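Local coordinates for protein phage related exonuclease (Haemophilus somnus 129PT, PDB 3K93) that probably cleaves DNA as a metal-dependent, phage-type exonuclease of the PD-(D/E)XK nuclease fold, at residues V41-A45 against Y214-I219; N92-T96 against V208-Q212; K107-K113 against C150-D156; M141-W146 against I194-L200. The contacts are given in a common frame with arbitrary orientation. Residue numbers count along the deposited sequence, not the author numbering.

Contact 1. Residues V41-A45 against Y214-I219; sequences VREMA and YYDQLI
V41-A45 of helix 35-50 and Y214-I219 of helix 198-221 are alpha-helical segments crossing at -47°, their axes 9.6 Å apart at closest approach; V41 and Y215 have the nearest CA atoms, at 6.2 Å. V41, in its t rotamer, points at the partner helix and sets CG1 3.7 Å from both Y214 CD2 and Y215 CB. R42 leaves its CA sideways, but its extended m,t,t chain brings NE to Y214 OH in a 3.1 Å hydrogen bond, with R42 CG 3.7 Å from L218 CD1. This helix-helix packing joins the N-terminal part of the fold to its last helix and forms part of a subunit interface: Y214 OH also bonds D126 of the second subunit, whose F124 packs on A45 and L218. M44, a selenomethionine, meets the Y215 ring edge through its backbone, M44 C to Y215 CE2 4.2 Å. A45 lies between Y215 and L218, with A45 CA 3.8 Å from Y215 CE2 and A45 CB 3.8 Å from L218 CD1. Y215 is t, its OH hydrogen-bonded to D48 on helix 35-50.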
loop_
_atom_site.group_PDB
_atom_site.type_symbol
_atom_site.label_atom_id
_atom_site.label_comp_id
_atom_site.label_asym_id
_atom_site.label_seq_id
_atom_site.Cartn_x
_atom_site.Cartn_y
_atom_site.Cartn_z
ATOM N N VAL A 41 7.952 -4.869 -17.973
ATOM C CA VAL A 41 8.245 -4.871 -19.404
ATOM C C VAL A 41 7.171 -4.071 -20.194
ATOM O O VAL A 41 7.469 -3.403 -21.171
ATOM C CB VAL A 41 8.375 -6.338 -19.960
ATOM C CG1 VAL A 41 8.524 -6.321 -21.520
ATOM C CG2 VAL A 41 9.608 -7.081 -19.247
ATOM N N ARG A 42 5.931 -4.111 -19.741
ATOM C CA ARG A 42 4.889 -3.281 -20.372
ATOM C C ARG A 42 5.183 -1.797 -20.223
ATOM O O ARG A 42 4.892 -1.020 -21.123
ATOM C CB ARG A 42 3.544 -3.546 -19.733
ATOM C CG ARG A 42 2.910 -4.841 -20.153
ATOM C CD ARG A 42 1.755 -5.120 -19.196
ATOM N NE ARG A 42 1.395 -6.496 -19.289
ATOM C CZ ARG A 42 0.848 -7.208 -18.339
ATOM N NH1 ARG A 42 0.541 -6.673 -17.165
ATOM N NH2 ARG A 42 0.569 -8.477 -18.584
ATOM N N GLU A 43 5.720 -1.400 -19.073
ATOM C CA GLU A 43 6.057 0.006 -18.879
ATOM C C GLU A 43 7.181 0.416 -19.828
ATOM O O GLU A 43 7.191 1.548 -20.373
ATOM C CB GLU A 43 6.483 0.290 -17.445
ATOM C CG GLU A 43 5.381 0.145 -16.436
ATOM C CD GLU A 43 5.828 0.439 -14.982
ATOM O OE1 GLU A 43 7.019 0.338 -14.677
ATOM O OE2 GLU A 43 4.961 0.743 -14.146
HETATM N N MSE A 44 8.118 -0.498 -20.031
HETATM C CA MSE A 44 9.222 -0.250 -20.945
HETATM C C MSE A 44 8.675 -0.179 -22.361
HETATM O O MSE A 44 9.061 0.709 -23.104
HETATM C CB MSE A 44 10.299 -1.349 -20.826
HETATM C CG MSE A 44 11.008 -1.376 -19.445
HETATM SE SE MSE A 44 11.966 -3.083 -19.133
HETATM C CE MSE A 44 12.308 -2.905 -17.245
ATOM N N ALA A 45 7.795 -1.115 -22.748
ATOM C CA ALA A 45 7.187 -1.073 -24.082
ATOM C C ALA A 45 6.424 0.250 -24.300
ATOM O O ALA A 45 6.567 0.866 -25.333
ATOM C CB ALA A 45 6.274 -2.270 -24.310
ATOM N N TYR A 214 9.090 -11.240 -24.652
ATOM C CA TYR A 214 7.792 -10.693 -24.274
ATOM C C TYR A 214 7.608 -9.273 -24.831
ATOM O O TYR A 214 6.606 -8.961 -25.462
ATOM C CB TYR A 214 7.619 -10.724 -22.733
ATOM C CG TYR A 214 6.283 -10.226 -22.269
ATOM C CD1 TYR A 214 5.109 -10.868 -22.623
ATOM C CD2 TYR A 214 6.190 -9.127 -21.431
ATOM C CE1 TYR A 214 3.866 -10.380 -22.207
ATOM C CE2 TYR A 214 4.961 -8.653 -20.992
ATOM C CZ TYR A 214 3.822 -9.265 -21.397
ATOM O OH TYR A 214 2.652 -8.768 -20.939
ATOM N N TYR A 215 8.603 -8.429 -24.624
ATOM C CA TYR A 215 8.613 -7.076 -25.197
ATOM C C TYR A 215 8.313 -7.085 -26.705
ATOM O O TYR A 215 7.473 -6.314 -27.168
ATOM C CB TYR A 215 9.984 -6.420 -24.895
ATOM C CG TYR A 215 10.285 -5.055 -25.524
ATOM C CD1 TYR A 215 10.795 -4.958 -26.810
ATOM C CD2 TYR A 215 10.067 -3.867 -24.814
ATOM C CE1 TYR A 215 11.078 -3.694 -27.391
ATOM C CE2 TYR A 215 10.361 -2.609 -25.373
ATOM C CZ TYR A 215 10.885 -2.540 -26.658
ATOM O OH TYR A 215 11.189 -1.341 -27.218
ATOM N N ASP A 216 8.996 -7.943 -27.467
ATOM C CA ASP A 216 8.787 -8.003 -28.916
ATOM C C ASP A 216 7.322 -8.323 -29.288
ATOM O O ASP A 216 6.766 -7.796 -30.273
ATOM C CB ASP A 216 9.704 -9.071 -29.540
ATOM C CG ASP A 216 11.206 -8.660 -29.533
ATOM O OD1 ASP A 216 11.518 -7.465 -29.355
ATOM O OD2 ASP A 216 12.063 -9.548 -29.720
ATOM N N GLN A 217 6.725 -9.212 -28.506
ATOM C CA GLN A 217 5.337 -9.574 -28.652
ATOM C C GLN A 217 4.457 -8.348 -28.367
ATOM O O GLN A 217 3.489 -8.127 -29.057
ATOM C CB GLN A 217 5.038 -10.760 -27.697
ATOM C CG GLN A 217 3.581 -11.126 -27.446
ATOM C CD GLN A 217 3.443 -12.208 -26.329
ATOM O OE1 GLN A 217 4.276 -13.137 -26.245
ATOM N NE2 GLN A 217 2.407 -12.070 -25.469
ATOM N N LEU A 218 4.816 -7.544 -27.363
ATOM C CA LEU A 218 4.021 -6.359 -27.053
ATOM C C LEU A 218 4.112 -5.379 -28.222
ATOM O O LEU A 218 3.083 -4.860 -28.660
ATOM C CB LEU A 218 4.456 -5.690 -25.744
ATOM C CG LEU A 218 4.300 -6.490 -24.459
ATOM C CD1 LEU A 218 4.775 -5.652 -23.277
ATOM C CD2 LEU A 218 2.837 -7.019 -24.217
ATOM N N ILE A 219 5.323 -5.146 -28.720
ATOM C CA ILE A 219 5.552 -4.248 -29.858
ATOM C C ILE A 219 4.728 -4.682 -31.080
ATOM O O ILE A 219 4.118 -3.855 -31.720
ATOM C CB ILE A 219 7.047 -4.179 -30.249
ATOM C CG1 ILE A 219 7.900 -3.556 -29.131
ATOM C CG2 ILE A 219 7.250 -3.384 -31.561
ATOM C CD1 ILE A 219 7.448 -2.172 -28.633
#

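Contact 2. Residues N92-T96 against V208-Q212; sequences NEFIT and VSAAQ
A beta-hairpin turn, held by an Asx turn at N92, rests here on the flank of helix 198-221. N92 takes the p rotamer, and its OD1 accepts from F94 N at 2.8 Å and from I95 N at 3.0 Å; N92 N donates to I95 O at 3.1 Å across the hairpin of strands 90-91 and 95-97. E93 (phi/psi -79/-8) and F94 (-118/-41) form the bend, and I95 (-136/164) returns to extended strand. V208-Q212 is regular helix, with Q212 N bonded to V208 O at 2.8 Å. F94 and V208 have the closest CA atoms, 6.2 Å apart. F94, the residue most covered, is in the m rotamer with chi2 near -88°; its ring presents an edge to V208 and S209, with F94 CE1 4.2 Å from S209 CB. V208, in t, points at the turn: its CG1 lies 3.7 Å from F94 CB and 3.3 Å from F94 O, and its CG2 is 4.1 Å from I95 CG2. L15 of helix 15-19 touches both I95 and V208. Q212 (m,t) stands one helical turn after V208; its amide also bonds the backbone carbonyl of L8, so the N-terminal segment shares this group with the hairpin. Toward the turn, Q212 NE2 donates to E93 O at 3.2 Å, with an N-H...O angle of 151°.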
loop_
_atom_site.group_PDB
_atom_site.type_symbol
_atom_site.label_atom_id
_atom_site.label_comp_id
_atom_site.label_asym_id
_atom_site.label_seq_id
_atom_site.Cartn_x
_atom_site.Cartn_y
_atom_site.Cartn_z
ATOM N N ASN A 92 25.731 -4.295 -23.478
ATOM C CA ASN A 92 26.019 -5.503 -24.167
ATOM C C ASN A 92 24.723 -5.875 -24.868
ATOM O O ASN A 92 23.925 -4.982 -25.127
ATOM C CB ASN A 92 26.614 -6.565 -23.218
ATOM C CG ASN A 92 25.709 -6.931 -22.041
ATOM O OD1 ASN A 92 24.481 -6.854 -22.114
ATOM N ND2 ASN A 92 26.340 -7.353 -20.934
ATOM N N GLU A 93 24.478 -7.145 -25.170
ATOM C CA GLU A 93 23.272 -7.482 -25.885
ATOM C C GLU A 93 22.035 -7.514 -24.989
ATOM O O GLU A 93 20.947 -7.609 -25.498
ATOM C CB GLU A 93 23.415 -8.799 -26.650
ATOM C CG GLU A 93 24.542 -8.812 -27.658
ATOM C CD GLU A 93 24.515 -7.648 -28.660
ATOM O OE1 GLU A 93 23.414 -7.174 -29.054
ATOM O OE2 GLU A 93 25.626 -7.205 -29.067
ATOM N N PHE A 94 22.204 -7.392 -23.679
ATOM C CA PHE A 94 21.094 -7.568 -22.732
ATOM C C PHE A 94 20.758 -6.336 -21.908
ATOM O O PHE A 94 19.576 -6.010 -21.698
ATOM C CB PHE A 94 21.421 -8.730 -21.814
ATOM C CG PHE A 94 21.618 -10.026 -22.545
ATOM C CD1 PHE A 94 20.540 -10.848 -22.804
ATOM C CD2 PHE A 94 22.871 -10.401 -22.979
ATOM C CE1 PHE A 94 20.689 -12.035 -23.493
ATOM C CE2 PHE A 94 23.054 -11.589 -23.676
ATOM C CZ PHE A 94 21.955 -12.417 -23.944
ATOM N N ILE A 95 21.793 -5.640 -21.468
ATOM C CA ILE A 95 21.654 -4.589 -20.486
ATOM C C ILE A 95 22.474 -3.361 -20.859
ATOM O O ILE A 95 23.343 -3.414 -21.731
ATOM C CB ILE A 95 22.055 -5.081 -19.063
ATOM C CG1 ILE A 95 23.524 -5.493 -19.003
ATOM C CG2 ILE A 95 21.172 -6.274 -18.630
ATOM C CD1 ILE A 95 24.012 -5.657 -17.582
ATOM N N THR A 96 22.163 -2.253 -20.209
ATOM C CA THR A 96 22.945 -1.030 -20.336
ATOM C C THR A 96 23.139 -0.514 -18.918
ATOM O O THR A 96 22.332 -0.784 -18.028
ATOM C CB THR A 96 22.259 0.064 -21.200
ATOM O OG1 THR A 96 21.117 0.532 -20.510
ATOM C CG2 THR A 96 21.788 -0.474 -22.543
ATOM N N VAL A 208 16.502 -11.470 -18.813
ATOM C CA VAL A 208 16.427 -10.395 -19.791
ATOM C C VAL A 208 16.012 -10.959 -21.168
ATOM O O VAL A 208 15.203 -10.375 -21.865
ATOM C CB VAL A 208 17.707 -9.626 -19.891
ATOM C CG1 VAL A 208 17.730 -8.740 -21.165
ATOM C CG2 VAL A 208 17.927 -8.791 -18.614
ATOM N N SER A 209 16.535 -12.115 -21.516
ATOM C CA SER A 209 16.198 -12.744 -22.769
ATOM C C SER A 209 14.707 -13.082 -22.848
ATOM O O SER A 209 14.083 -12.853 -23.873
ATOM C CB SER A 209 17.011 -14.004 -22.920
ATOM O OG SER A 209 16.670 -14.614 -24.133
ATOM N N ALA A 210 14.138 -13.579 -21.760
ATOM C CA ALA A 210 12.714 -13.838 -21.716
ATOM C C ALA A 210 11.946 -12.491 -21.807
ATOM O O ALA A 210 10.962 -12.378 -22.567
ATOM C CB ALA A 210 12.346 -14.592 -20.443
ATOM N N ALA A 211 12.422 -11.472 -21.092
ATOM C CA ALA A 211 11.817 -10.133 -21.167
ATOM C C ALA A 211 11.817 -9.559 -22.580
ATOM O O ALA A 211 10.841 -8.953 -22.983
ATOM C CB ALA A 211 12.499 -9.130 -20.162
ATOM N N GLN A 212 12.897 -9.754 -23.328
ATOM C CA GLN A 212 13.002 -9.209 -24.689
ATOM C C GLN A 212 11.998 -9.904 -25.628
ATOM O O GLN A 212 11.415 -9.245 -26.506
ATOM C CB GLN A 212 14.423 -9.401 -25.251
ATOM C CG GLN A 212 15.516 -8.584 -24.520
ATOM C CD GLN A 212 16.916 -8.964 -24.951
ATOM O OE1 GLN A 212 17.187 -10.129 -25.269
ATOM N NE2 GLN A 212 17.816 -7.982 -25.001
#

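Contact 3. Residues K107-K113 against C150-D156. With NA (sodium ion), chain B.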
loop_
_atom_site.group_PDB
_atom_site.type_symbol
_atom_site.label_atom_id
_atom_site.label_comp_id
_atom_site.label_asym_id
_atom_site.label_seq_id
_atom_site.Cartn_x
_atom_site.Cartn_y
_atom_site.Cartn_z
ATOM N N LYS A 107 39.574 -3.878 -9.640
ATOM C CA LYS A 107 38.471 -4.611 -10.293
ATOM C C LYS A 107 37.168 -4.384 -9.496
ATOM O O LYS A 107 36.466 -5.332 -9.102
ATOM C CB LYS A 107 38.824 -6.101 -10.412
ATOM C CG LYS A 107 40.122 -6.353 -11.225
ATOM C CD LYS A 107 39.867 -7.029 -12.550
ATOM C CE LYS A 107 40.081 -8.551 -12.470
ATOM N NZ LYS A 107 39.152 -9.287 -13.391
ATOM N N LEU A 108 36.889 -3.104 -9.250
ATOM C CA LEU A 108 35.884 -2.685 -8.273
ATOM C C LEU A 108 34.958 -1.646 -8.861
ATOM O O LEU A 108 35.449 -0.679 -9.466
ATOM C CB LEU A 108 36.565 -2.079 -7.037
ATOM C CG LEU A 108 35.728 -1.369 -5.962
ATOM C CD1 LEU A 108 34.803 -2.352 -5.292
ATOM C CD2 LEU A 108 36.686 -0.708 -4.933
ATOM N N ILE A 109 33.643 -1.835 -8.642
ATOM C CA ILE A 109 32.641 -0.800 -8.869
ATOM C C ILE A 109 32.200 -0.243 -7.516
ATOM O O ILE A 109 31.968 -0.990 -6.577
ATOM C CB ILE A 109 31.392 -1.373 -9.576
ATOM C CG1 ILE A 109 31.745 -1.897 -10.961
ATOM C CG2 ILE A 109 30.264 -0.328 -9.678
ATOM C CD1 ILE A 109 32.052 -0.770 -11.974
ATOM N N ILE A 110 32.064 1.073 -7.427
ATOM C CA ILE A 110 31.419 1.684 -6.286
ATOM C C ILE A 110 30.198 2.392 -6.760
ATOM O O ILE A 110 30.226 2.999 -7.821
ATOM C CB ILE A 110 32.327 2.664 -5.551
ATOM C CG1 ILE A 110 33.548 1.939 -5.002
ATOM C CG2 ILE A 110 31.570 3.294 -4.366
ATOM C CD1 ILE A 110 34.748 2.884 -4.688
ATOM N N ASP A 111 29.130 2.291 -5.984
ATOM C CA ASP A 111 27.895 2.993 -6.228
ATOM C C ASP A 111 27.456 3.754 -4.950
ATOM O O ASP A 111 27.418 3.183 -3.852
ATOM C CB ASP A 111 26.791 2.009 -6.643
ATOM C CG ASP A 111 25.656 2.701 -7.394
ATOM O OD1 ASP A 111 24.792 3.319 -6.724
ATOM O OD2 ASP A 111 25.636 2.691 -8.658
ATOM N N THR A 112 27.133 5.033 -5.107
ATOM C CA THR A 112 26.690 5.855 -4.013
ATOM C C THR A 112 25.147 5.933 -4.006
ATOM O O THR A 112 24.525 6.171 -5.046
ATOM C CB THR A 112 27.252 7.277 -4.141
ATOM O OG1 THR A 112 26.835 7.844 -5.390
ATOM C CG2 THR A 112 28.774 7.297 -4.033
ATOM N N LYS A 113 24.540 5.733 -2.843
ATOM C CA LYS A 113 23.109 5.871 -2.664
ATOM C C LYS A 113 22.891 6.933 -1.576
ATOM O O LYS A 113 23.209 6.704 -0.410
ATOM C CB LYS A 113 22.507 4.534 -2.215
ATOM C CG LYS A 113 22.908 3.333 -3.124
ATOM C CD LYS A 113 22.260 3.419 -4.483
ATOM C CE LYS A 113 22.541 2.151 -5.274
ATOM N NZ LYS A 113 22.107 2.268 -6.674
ATOM N N CYS A 150 34.460 -6.597 -13.554
ATOM C CA CYS A 150 34.930 -6.430 -12.178
ATOM C C CYS A 150 34.564 -7.618 -11.326
ATOM O O CYS A 150 33.604 -8.345 -11.596
ATOM C CB CYS A 150 34.319 -5.168 -11.535
ATOM S SG CYS A 150 35.006 -3.601 -12.152
ATOM N N ASP A 151 35.328 -7.770 -10.254
ATOM C CA ASP A 151 35.173 -8.860 -9.295
ATOM C C ASP A 151 34.357 -8.490 -8.092
ATOM O O ASP A 151 33.839 -9.378 -7.437
ATOM C CB ASP A 151 36.554 -9.347 -8.808
ATOM C CG ASP A 151 37.312 -10.074 -9.886
ATOM O OD1 ASP A 151 36.658 -10.566 -10.847
ATOM O OD2 ASP A 151 38.552 -10.137 -9.772
ATOM N N GLN A 152 34.280 -7.206 -7.768
ATOM C CA GLN A 152 33.468 -6.785 -6.638
ATOM C C GLN A 152 32.848 -5.418 -6.828
ATOM O O GLN A 152 33.262 -4.666 -7.688
ATOM C CB GLN A 152 34.208 -6.932 -5.293
ATOM C CG GLN A 152 35.251 -5.919 -4.935
ATOM C CD GLN A 152 35.432 -5.799 -3.377
ATOM O OE1 GLN A 152 35.481 -4.698 -2.845
ATOM N NE2 GLN A 152 35.489 -6.941 -2.669
ATOM N N ALA A 153 31.805 -5.167 -6.043
ATOM C CA ALA A 153 31.068 -3.908 -6.008
ATOM C C ALA A 153 30.863 -3.553 -4.538
ATOM O O ALA A 153 30.725 -4.442 -3.691
ATOM C CB ALA A 153 29.680 -4.041 -6.708
ATOM N N GLN A 154 30.862 -2.263 -4.248
ATOM C CA GLN A 154 30.577 -1.788 -2.936
ATOM C C GLN A 154 29.537 -0.701 -3.030
ATOM O O GLN A 154 29.725 0.262 -3.741
ATOM C CB GLN A 154 31.872 -1.283 -2.282
ATOM C CG GLN A 154 32.901 -2.380 -2.051
ATOM C CD GLN A 154 34.135 -1.858 -1.423
ATOM O OE1 GLN A 154 34.103 -0.837 -0.761
ATOM N NE2 GLN A 154 35.246 -2.543 -1.627
ATOM N N ILE A 155 28.430 -0.875 -2.322
ATOM C CA ILE A 155 27.337 0.091 -2.335
ATOM C C ILE A 155 27.550 0.949 -1.111
ATOM O O ILE A 155 27.493 0.454 0.013
ATOM C CB ILE A 155 25.968 -0.601 -2.240
ATOM C CG1 ILE A 155 25.769 -1.588 -3.380
ATOM C CG2 ILE A 155 24.842 0.410 -2.223
ATOM C CD1 ILE A 155 24.713 -2.662 -3.081
ATOM N N ASP A 156 27.844 2.220 -1.331
ATOM C CA ASP A 156 28.006 3.208 -0.253
ATOM C C ASP A 156 26.674 3.949 -0.032
ATOM O O ASP A 156 26.318 4.854 -0.797
ATOM C CB ASP A 156 29.069 4.236 -0.658
ATOM C CG ASP A 156 30.512 3.730 -0.486
ATOM O OD1 ASP A 156 30.763 2.607 0.033
ATOM O OD2 ASP A 156 31.409 4.511 -0.848
HETATM NA NA NA B . 24.191 5.710 -7.385
HETATM O O HOH W 1 36.357 -10.613 -13.809
HETATM O O HOH W 2 23.438 4.210 -9.413
HETATM O O HOH W 3 24.637 8.189 -8.202
HETATM O O HOH W 4 21.898 5.906 -7.076
#
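The sodium ion is held by D111 OD1 at 2.5 Å and T112 O at 2.4 Å, with three waters and D100 completing the site; K113 NZ forms a 2.9 Å salt bridge with D111 OD1 and also bonds Q140. D111-T112-K113, on an inner strand, fits the (D/E)XK signature of PD-(D/E)XK nucleases. Strand 108-114 pairs in parallel with 152-158, the two joined by helices in a beta-alpha-beta crossover. Backbone bonds alternate: I109 N to Q152 O (3.0 Å), Q154 N to I109 O (2.9 Å), D111 N to Q154 O (3.1 Å), D156 N to D111 O (2.7 Å) and K113 N to D156 O (2.8 Å). At the start, K107 O accepts from D151 N at 2.9 Å and Q152 N at 3.2 Å. L108, I110 and T112 share a face with Q152, Q154 and D156, the last hydrogen-bonded to T191 and salt-bridged to R79. The other face carries I109, D111, A153 and I155 against helix 137-148; there I109 CG1 lies 3.9 Å from C150 SG.

Contact 4. Residues M141-W146 against I194-L200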
loop_
_atom_site.group_PDB
_atom_site.type_symbol
_atom_site.label_atom_id
_atom_site.label_comp_id
_atom_site.label_asym_id
_atom_site.label_seq_id
_atom_site.Cartn_x
_atom_site.Cartn_y
_atom_site.Cartn_z
HETATM N N MSE A 141 24.401 -4.215 -9.136
HETATM C CA MSE A 141 25.866 -4.266 -9.069
HETATM C C MSE A 141 26.371 -5.414 -9.933
HETATM O O MSE A 141 27.459 -5.300 -10.503
HETATM C CB MSE A 141 26.388 -4.462 -7.621
HETATM C CG MSE A 141 26.227 -3.320 -6.622
HETATM SE SE MSE A 141 26.817 -1.659 -7.321
HETATM C CE MSE A 141 25.087 -1.017 -7.725
ATOM N N GLN A 142 25.611 -6.524 -10.014
ATOM C CA GLN A 142 26.049 -7.658 -10.828
ATOM C C GLN A 142 26.068 -7.249 -12.292
ATOM O O GLN A 142 26.959 -7.648 -13.029
ATOM C CB GLN A 142 25.178 -8.885 -10.656
ATOM C CG GLN A 142 25.171 -9.443 -9.273
ATOM C CD GLN A 142 26.452 -10.151 -8.880
ATOM O OE1 GLN A 142 27.342 -10.404 -9.709
ATOM N NE2 GLN A 142 26.537 -10.502 -7.610
ATOM N N GLY A 143 25.100 -6.428 -12.678
ATOM C CA GLY A 143 25.028 -5.883 -14.018
ATOM C C GLY A 143 26.197 -4.969 -14.313
ATOM O O GLY A 143 26.787 -5.072 -15.393
ATOM N N TYR A 144 26.577 -4.095 -13.363
ATOM C CA TYR A 144 27.769 -3.270 -13.600
ATOM C C TYR A 144 29.055 -4.094 -13.627
ATOM O O TYR A 144 29.979 -3.793 -14.397
ATOM C CB TYR A 144 27.915 -2.174 -12.546
ATOM C CG TYR A 144 26.822 -1.108 -12.504
ATOM C CD1 TYR A 144 26.229 -0.641 -13.654
ATOM C CD2 TYR A 144 26.452 -0.514 -11.299
ATOM C CE1 TYR A 144 25.270 0.335 -13.637
ATOM C CE2 TYR A 144 25.464 0.483 -11.264
ATOM C CZ TYR A 144 24.886 0.904 -12.451
ATOM O OH TYR A 144 23.907 1.874 -12.480
HETATM N N MSE A 145 29.168 -5.094 -12.760
HETATM C CA MSE A 145 30.377 -5.906 -12.728
HETATM C C MSE A 145 30.532 -6.667 -14.054
HETATM O O MSE A 145 31.645 -6.896 -14.534
HETATM C CB MSE A 145 30.376 -6.875 -11.543
HETATM C CG MSE A 145 30.669 -6.210 -10.228
HETATM SE SE MSE A 145 30.852 -7.442 -8.757
HETATM C CE MSE A 145 28.986 -7.669 -8.194
ATOM N N TRP A 146 29.406 -7.050 -14.637
ATOM C CA TRP A 146 29.389 -7.730 -15.931
ATOM C C TRP A 146 29.885 -6.779 -17.020
ATOM O O TRP A 146 30.801 -7.102 -17.728
ATOM C CB TRP A 146 27.980 -8.192 -16.251
ATOM C CG TRP A 146 27.881 -9.008 -17.423
ATOM C CD1 TRP A 146 28.905 -9.653 -18.094
ATOM C CD2 TRP A 146 26.691 -9.339 -18.104
ATOM N NE1 TRP A 146 28.404 -10.350 -19.145
ATOM C CE2 TRP A 146 27.046 -10.174 -19.181
ATOM C CE3 TRP A 146 25.347 -9.007 -17.915
ATOM C CZ2 TRP A 146 26.111 -10.690 -20.047
ATOM C CZ3 TRP A 146 24.427 -9.516 -18.760
ATOM C CH2 TRP A 146 24.799 -10.347 -19.826
ATOM N N ILE A 194 29.365 -6.507 -2.447
ATOM C CA ILE A 194 28.724 -7.553 -3.238
ATOM C C ILE A 194 29.808 -8.249 -4.076
ATOM O O ILE A 194 30.508 -7.577 -4.826
ATOM C CB ILE A 194 27.661 -6.949 -4.202
ATOM C CG1 ILE A 194 26.643 -6.064 -3.453
ATOM C CG2 ILE A 194 26.927 -8.057 -4.927
ATOM C CD1 ILE A 194 25.685 -6.833 -2.531
ATOM N N GLN A 195 29.957 -9.576 -3.935
ATOM C CA GLN A 195 30.912 -10.330 -4.731
ATOM C C GLN A 195 30.285 -10.630 -6.099
ATOM O O GLN A 195 29.102 -10.876 -6.169
ATOM C CB GLN A 195 31.294 -11.664 -4.050
ATOM C CG GLN A 195 31.998 -11.550 -2.689
ATOM C CD GLN A 195 33.237 -10.673 -2.755
ATOM O OE1 GLN A 195 33.936 -10.648 -3.771
ATOM N NE2 GLN A 195 33.500 -9.934 -1.689
ATOM N N ARG A 196 31.088 -10.607 -7.167
ATOM C CA ARG A 196 30.631 -11.022 -8.509
ATOM C C ARG A 196 30.096 -12.430 -8.396
ATOM O O ARG A 196 30.685 -13.231 -7.732
ATOM C CB ARG A 196 31.799 -11.032 -9.480
ATOM C CG ARG A 196 31.440 -11.458 -10.886
ATOM C CD ARG A 196 32.673 -11.686 -11.712
ATOM N NE ARG A 196 32.290 -11.917 -13.105
ATOM C CZ ARG A 196 32.157 -10.975 -14.035
ATOM N NH1 ARG A 196 32.433 -9.697 -13.792
ATOM N NH2 ARG A 196 31.785 -11.334 -15.260
ATOM N N ASP A 197 28.969 -12.723 -9.016
ATOM C CA ASP A 197 28.396 -14.059 -8.937
ATOM C C ASP A 197 27.949 -14.415 -10.321
ATOM O O ASP A 197 26.883 -13.971 -10.762
ATOM C CB ASP A 197 27.230 -14.073 -7.947
ATOM C CG ASP A 197 26.503 -15.423 -7.878
ATOM O OD1 ASP A 197 26.719 -16.311 -8.743
ATOM O OD2 ASP A 197 25.676 -15.572 -6.946
ATOM N N ASN A 198 28.783 -15.208 -11.011
ATOM C CA ASN A 198 28.547 -15.587 -12.420
ATOM C C ASN A 198 27.254 -16.355 -12.657
ATOM O O ASN A 198 26.683 -16.259 -13.731
ATOM C CB ASN A 198 29.747 -16.368 -13.004
ATOM C CG ASN A 198 31.015 -15.514 -13.076
ATOM O OD1 ASN A 198 30.959 -14.318 -13.353
ATOM N ND2 ASN A 198 32.151 -16.118 -12.789
ATOM N N GLU A 199 26.788 -17.106 -11.663
ATOM C CA GLU A 199 25.467 -17.741 -11.755
ATOM C C GLU A 199 24.352 -16.702 -11.765
ATOM O O GLU A 199 23.366 -16.866 -12.473
ATOM C CB GLU A 199 25.241 -18.769 -10.632
ATOM C CG GLU A 199 25.964 -20.117 -10.906
ATOM C CD GLU A 199 25.702 -21.160 -9.817
ATOM O OE1 GLU A 199 24.853 -20.885 -8.922
ATOM O OE2 GLU A 199 26.343 -22.239 -9.851
ATOM N N LEU A 200 24.517 -15.638 -10.987
ATOM C CA LEU A 200 23.577 -14.531 -11.011
ATOM C C LEU A 200 23.630 -13.769 -12.336
ATOM O O LEU A 200 22.590 -13.337 -12.826
ATOM C CB LEU A 200 23.827 -13.561 -9.862
ATOM C CG LEU A 200 22.638 -13.295 -8.948
ATOM C CD1 LEU A 200 21.977 -14.675 -8.564
ATOM C CD2 LEU A 200 23.102 -12.489 -7.663
HETATM O O HOH W 5 32.349 -9.079 -17.016
#
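Q142 takes an m,m rotamer that folds its amide against the chain leaving strand 189-195, where both ends of the amide are used: OE1 accepts from D197 N at 2.9 Å and NE2 donates to Q195 O at 3.0 Å. The same NE2 lies 3.7 Å from I194 CG2 and 4.0 Å from L200 CD2, the latter on a leucine whose chi1 of -124° falls between wells. R196 is extended, t,t,t, so its guanidinium reaches the C-terminal part of helix 137-148. There NH1 makes a weak 3.0 Å bond to M145 O and also donates to C150 O, a water links NH2 to W146 O, and R196 NE holds N198 OD1 at 2.8 Å. After R196 the chain turns into helix 198-221, with D197 as N-cap: its t rotamer lets OD1 accept weakly from E199 N (3.0 Å) and L200 N (3.2 Å). Helix 137-148 thus packs over the edge strand and the strand-to-helix turn after it. Two selenomethionines border I194: M145, m at chi1 and t at chi2, brings CE to 3.9 Å from I194 CG2, while M141 CG sits 4.2 Å from I194 CG1 and its m,m chain leads its tip away.

How the contacts relate
Contacts 3 and 4, with centres 10 Å apart, build one unit: A153 O meets I194 N at 2.8 Å, joining their strands in the sheet, while Y144 CE2 packs 3.4 Å from OD2 of the metal-site residue D111. The M141 side chain lies about 7 Å from the sodium ion. Contact 2 leans on helix 137-148 of contact 4, I95 CD1 lying 3.6 Å from W146 CE3. Helix 198-221 runs through contacts 4, 2 and 1 in turn, and contacts 2 and 1 touch where A211 CB meets V41 CG2 at 3.7 Å. The centre of contact 1, at the subunit interface, is about 31 Å from that of contact 3, which holds the sodium ion.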